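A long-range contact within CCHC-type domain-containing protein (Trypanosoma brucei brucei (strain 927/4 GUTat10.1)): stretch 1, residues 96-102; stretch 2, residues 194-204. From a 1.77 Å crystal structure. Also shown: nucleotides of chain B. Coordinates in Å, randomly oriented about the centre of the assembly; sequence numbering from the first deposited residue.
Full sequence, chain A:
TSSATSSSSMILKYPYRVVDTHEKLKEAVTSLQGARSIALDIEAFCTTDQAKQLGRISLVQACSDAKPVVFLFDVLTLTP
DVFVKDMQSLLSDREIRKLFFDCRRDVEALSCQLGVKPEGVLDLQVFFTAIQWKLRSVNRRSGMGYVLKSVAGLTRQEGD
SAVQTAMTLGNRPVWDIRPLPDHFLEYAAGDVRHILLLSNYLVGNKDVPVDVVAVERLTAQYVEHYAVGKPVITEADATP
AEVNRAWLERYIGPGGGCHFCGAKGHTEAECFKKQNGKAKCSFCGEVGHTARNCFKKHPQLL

Stretch 1 (96-102) IRKLFFD
Stretch 2 (194-204) HILLLSNYLVG

A short strand laid across a helix, with no hydrogen bond between them, is the plan of this contact. R97 to F100 form the strand, phi from -76° to -124° and psi from 124° to 164°; H194 to L202 belong to a helix that begins earlier in the chain. The axes approach to 8.5 Å, and their N-to-C directions make an angle of 109°, so the strand crosses the helix rather than running along it. The register is set by F101 and I195, whose CA atoms lie 6.7 Å apart. About 339 Å² is buried, both sides summed.

Alternation along the strand, continued into F101 just beyond it, matches the residues that meet the helix. R97, L99 and F101 send CA-to-CB toward it, F100 points away, and K98 is out of reach. I195 and S199 on the helix, and V203 just past its end, recur at intervals of four and all point toward the strand. The pairing runs in order: F101 with I195, L99 with I195 and S199, R97 with V203.

Apolar packing supplies the centre. L99 (chi1 m, chi2 t) is covered most, its CB 3.6 Å from I195 CG2. Its CD1 lies 3.7 Å from S199 CB and 4.2 Å from L196 CD1; L196 (t, p) starts sideways but its end comes nearer. I195 (m, t) carries its CD1 to 3.8 Å from F101 N and 3.9 Å from F101 CB, so this methyl packs against backbone as well as side chain. F101 is t, with chi2 at 86°.

No polar group bonds across the interface; those with recorded partners find them elsewhere. S199 (p) turns OG back to L196 O in a very short 2.5 Å hydrogen bond. Backbone bonds S199 N to I195 O (3.0 Å) and V203 N to S199 O (2.9 Å) hold the helical face in place. V203 (t) is the first residue to leave helical phi/psi, at -103/134. The R97 side chain runs out through chi1 and chi2 (both t), then bends at chi3 (m), with chi4 145°; it brings NH1 to 3.3 Å from V203 CG1, an oblique van der Waals contact, while its NE and NH2 are hydrogen-bonded elsewhere in the structure.

Beyond the strand, the chain turns to RNA. D102, at phi/psi 61/95 with chi1 t, accepts a very short 2.5 Å hydrogen bond at OD2 from O2' of U8, and the F101 ring meets the nucleotides at its edge, with CE2 3.5 Å from OP1 of U9.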

# COMPACT_ATOMS: atom_id res chain seq x y z
N ILE A 96 10.78 -14.15 -2.72
CA ILE A 96 10.63 -13.10 -1.72
C ILE A 96 9.43 -12.25 -2.13
O ILE A 96 9.44 -11.63 -3.19
CB ILE A 96 11.90 -12.25 -1.61
CG1 ILE A 96 13.11 -13.15 -1.38
CG2 ILE A 96 11.76 -11.21 -0.53
CD1 ILE A 96 14.37 -12.39 -1.33
N ARG A 97 8.40 -12.22 -1.28
CA ARG A 97 7.20 -11.46 -1.58
C ARG A 97 7.47 -9.97 -1.38
O ARG A 97 7.96 -9.56 -0.33
CB ARG A 97 6.04 -11.92 -0.70
CG ARG A 97 4.77 -11.13 -0.84
CD ARG A 97 3.66 -11.72 0.02
NE ARG A 97 3.27 -13.03 -0.46
CZ ARG A 97 2.89 -14.02 0.34
NH1 ARG A 97 2.88 -13.84 1.66
NH2 ARG A 97 2.55 -15.19 -0.18
N LYS A 98 7.20 -9.17 -2.40
CA LYS A 98 7.29 -7.73 -2.28
C LYS A 98 5.88 -7.20 -2.06
O LYS A 98 4.98 -7.47 -2.86
CB LYS A 98 7.95 -7.13 -3.52
CG LYS A 98 9.52 -7.06 -3.44
CD LYS A 98 10.19 -8.44 -3.47
CE LYS A 98 10.20 -8.99 -4.89
NZ LYS A 98 10.68 -10.37 -5.10
N LEU A 99 5.68 -6.46 -0.97
CA LEU A 99 4.40 -5.91 -0.57
C LEU A 99 4.32 -4.43 -0.93
O LEU A 99 5.18 -3.65 -0.52
CB LEU A 99 4.20 -6.08 0.94
CG LEU A 99 4.27 -7.51 1.47
CD1 LEU A 99 4.56 -7.47 2.96
CD2 LEU A 99 2.97 -8.23 1.22
N PHE A 100 3.26 -4.05 -1.64
CA PHE A 100 3.04 -2.67 -2.04
C PHE A 100 1.69 -2.21 -1.53
O PHE A 100 0.85 -3.03 -1.16
CB PHE A 100 3.05 -2.49 -3.56
CG PHE A 100 4.42 -2.54 -4.19
CD1 PHE A 100 4.98 -3.76 -4.54
CD2 PHE A 100 5.12 -1.38 -4.44
CE1 PHE A 100 6.23 -3.81 -5.13
CE2 PHE A 100 6.37 -1.42 -5.04
CZ PHE A 100 6.93 -2.64 -5.37
N PHE A 101 1.48 -0.90 -1.53
CA PHE A 101 0.15 -0.31 -1.37
C PHE A 101 -0.05 0.61 -2.57
O PHE A 101 0.47 1.74 -2.60
CB PHE A 101 -0.01 0.43 -0.05
CG PHE A 101 -1.44 0.81 0.25
CD1 PHE A 101 -2.27 -0.09 0.88
CD2 PHE A 101 -1.95 2.04 -0.14
CE1 PHE A 101 -3.59 0.23 1.15
CE2 PHE A 101 -3.27 2.36 0.11
CZ PHE A 101 -4.09 1.45 0.76
N ASP A 102 -0.80 0.11 -3.55
CA ASP A 102 -0.90 0.64 -4.90
C ASP A 102 0.47 0.59 -5.57
O ASP A 102 1.26 1.53 -5.44
CB ASP A 102 -1.47 2.07 -4.94
CG ASP A 102 -1.84 2.51 -6.38
OD1 ASP A 102 -1.47 1.78 -7.31
OD2 ASP A 102 -2.48 3.56 -6.56
N HIS A 194 3.42 0.53 7.86
CA HIS A 194 2.00 0.23 7.75
C HIS A 194 1.74 -0.93 6.79
O HIS A 194 0.89 -1.76 7.05
CB HIS A 194 1.25 1.47 7.28
CG HIS A 194 1.35 2.61 8.22
ND1 HIS A 194 1.43 2.44 9.59
CD2 HIS A 194 1.40 3.94 8.00
CE1 HIS A 194 1.52 3.62 10.17
NE2 HIS A 194 1.51 4.55 9.23
N ILE A 195 2.48 -0.99 5.69
CA ILE A 195 2.34 -2.09 4.76
C ILE A 195 2.69 -3.41 5.43
O ILE A 195 1.97 -4.41 5.28
CB ILE A 195 3.20 -1.85 3.51
CG1 ILE A 195 2.59 -0.69 2.72
CG2 ILE A 195 3.24 -3.11 2.67
CD1 ILE A 195 3.49 -0.13 1.57
N LEU A 196 3.81 -3.45 6.15
CA LEU A 196 4.21 -4.72 6.74
C LEU A 196 3.22 -5.14 7.82
O LEU A 196 2.83 -6.31 7.89
CB LEU A 196 5.64 -4.61 7.29
CG LEU A 196 6.28 -5.91 7.81
CD1 LEU A 196 6.51 -6.88 6.67
CD2 LEU A 196 7.59 -5.65 8.57
N LEU A 197 2.75 -4.21 8.62
CA LEU A 197 1.81 -4.61 9.66
C LEU A 197 0.47 -5.02 9.05
O LEU A 197 -0.17 -5.96 9.53
CB LEU A 197 1.64 -3.50 10.69
CG LEU A 197 0.80 -2.25 10.49
CD1 LEU A 197 -0.68 -2.48 10.82
CD2 LEU A 197 1.37 -1.13 11.33
N LEU A 198 0.05 -4.35 7.97
CA LEU A 198 -1.18 -4.74 7.30
C LEU A 198 -1.11 -6.14 6.74
O LEU A 198 -2.13 -6.84 6.68
CB LEU A 198 -1.50 -3.76 6.16
CG LEU A 198 -2.13 -2.45 6.66
CD1 LEU A 198 -2.20 -1.43 5.53
CD2 LEU A 198 -3.52 -2.70 7.28
N SER A 199 0.08 -6.56 6.27
CA SER A 199 0.22 -7.91 5.74
C SER A 199 -0.07 -8.95 6.81
O SER A 199 -0.54 -10.04 6.49
CB SER A 199 1.62 -8.13 5.17
OG SER A 199 2.59 -8.14 6.21
N ASN A 200 0.17 -8.61 8.08
CA ASN A 200 -0.11 -9.56 9.16
C ASN A 200 -1.60 -9.80 9.30
O ASN A 200 -2.02 -10.88 9.73
CB ASN A 200 0.45 -9.04 10.49
CG ASN A 200 1.95 -9.19 10.58
OD1 ASN A 200 2.56 -10.02 9.90
ND2 ASN A 200 2.57 -8.38 11.44
N TYR A 201 -2.41 -8.82 8.94
CA TYR A 201 -3.85 -8.98 9.05
C TYR A 201 -4.45 -9.62 7.81
O TYR A 201 -5.43 -10.35 7.92
CB TYR A 201 -4.51 -7.62 9.26
CG TYR A 201 -4.27 -7.00 10.61
CD1 TYR A 201 -3.13 -6.23 10.85
CD2 TYR A 201 -5.17 -7.17 11.64
CE1 TYR A 201 -2.91 -5.65 12.07
CE2 TYR A 201 -4.96 -6.60 12.86
CZ TYR A 201 -3.84 -5.84 13.07
OH TYR A 201 -3.65 -5.27 14.30
N LEU A 202 -3.87 -9.36 6.63
CA LEU A 202 -4.49 -9.74 5.37
C LEU A 202 -3.95 -11.03 4.80
O LEU A 202 -4.68 -11.73 4.10
CB LEU A 202 -4.31 -8.60 4.35
CG LEU A 202 -5.11 -7.33 4.65
CD1 LEU A 202 -4.73 -6.15 3.73
CD2 LEU A 202 -6.62 -7.60 4.57
N VAL A 203 -2.69 -11.36 5.08
CA VAL A 203 -2.00 -12.49 4.47
C VAL A 203 -1.96 -13.63 5.47
O VAL A 203 -1.64 -13.42 6.65
CB VAL A 203 -0.58 -12.08 4.02
CG1 VAL A 203 0.08 -13.20 3.25
CG2 VAL A 203 -0.65 -10.83 3.20
N GLY A 204 -2.28 -14.83 5.00
CA GLY A 204 -2.26 -15.99 5.88
C GLY A 204 -3.28 -15.93 6.98
O GLY A 204 -3.14 -16.65 7.98
P U B 8 -8.31 9.03 -2.73
OP1 U B 8 -8.59 10.07 -3.75
OP2 U B 8 -9.47 8.38 -2.07
O5' U B 8 -7.35 7.99 -3.43
C5' U B 8 -7.38 6.62 -3.09
C4' U B 8 -6.31 5.88 -3.83
O4' U B 8 -6.52 6.02 -5.26
C3' U B 8 -4.88 6.34 -3.62
O3' U B 8 -4.33 5.83 -2.43
C2' U B 8 -4.19 5.84 -4.88
O2' U B 8 -3.93 4.44 -4.79
C1' U B 8 -5.28 6.04 -5.92
N1 U B 8 -5.20 7.35 -6.62
C2 U B 8 -4.31 7.46 -7.66
O2 U B 8 -3.58 6.54 -7.97
N3 U B 8 -4.30 8.69 -8.28
C4 U B 8 -5.12 9.76 -7.95
O4 U B 8 -5.03 10.82 -8.58
C5 U B 8 -6.03 9.54 -6.87
C6 U B 8 -6.04 8.36 -6.26
P U B 9 -3.19 6.63 -1.64
OP1 U B 9 -2.90 5.84 -0.42
OP2 U B 9 -3.66 8.03 -1.52
O5' U B 9 -1.97 6.62 -2.66
C5' U B 9 -1.03 5.55 -2.70
C4' U B 9 0.01 5.70 -3.79
O4' U B 9 -0.59 5.96 -5.08
C3' U B 9 1.03 6.81 -3.65
O3' U B 9 2.05 6.51 -2.72
C2' U B 9 1.54 6.99 -5.07
O2' U B 9 2.49 5.98 -5.42
C1' U B 9 0.27 6.74 -5.87
N1 U B 9 -0.42 8.00 -6.21
C2 U B 9 0.11 8.79 -7.23
O2 U B 9 1.11 8.50 -7.87
N3 U B 9 -0.56 9.95 -7.49
C4 U B 9 -1.70 10.40 -6.85
O4 U B 9 -2.19 11.47 -7.20
C5 U B 9 -2.18 9.54 -5.80
C6 U B 9 -1.54 8.40 -5.52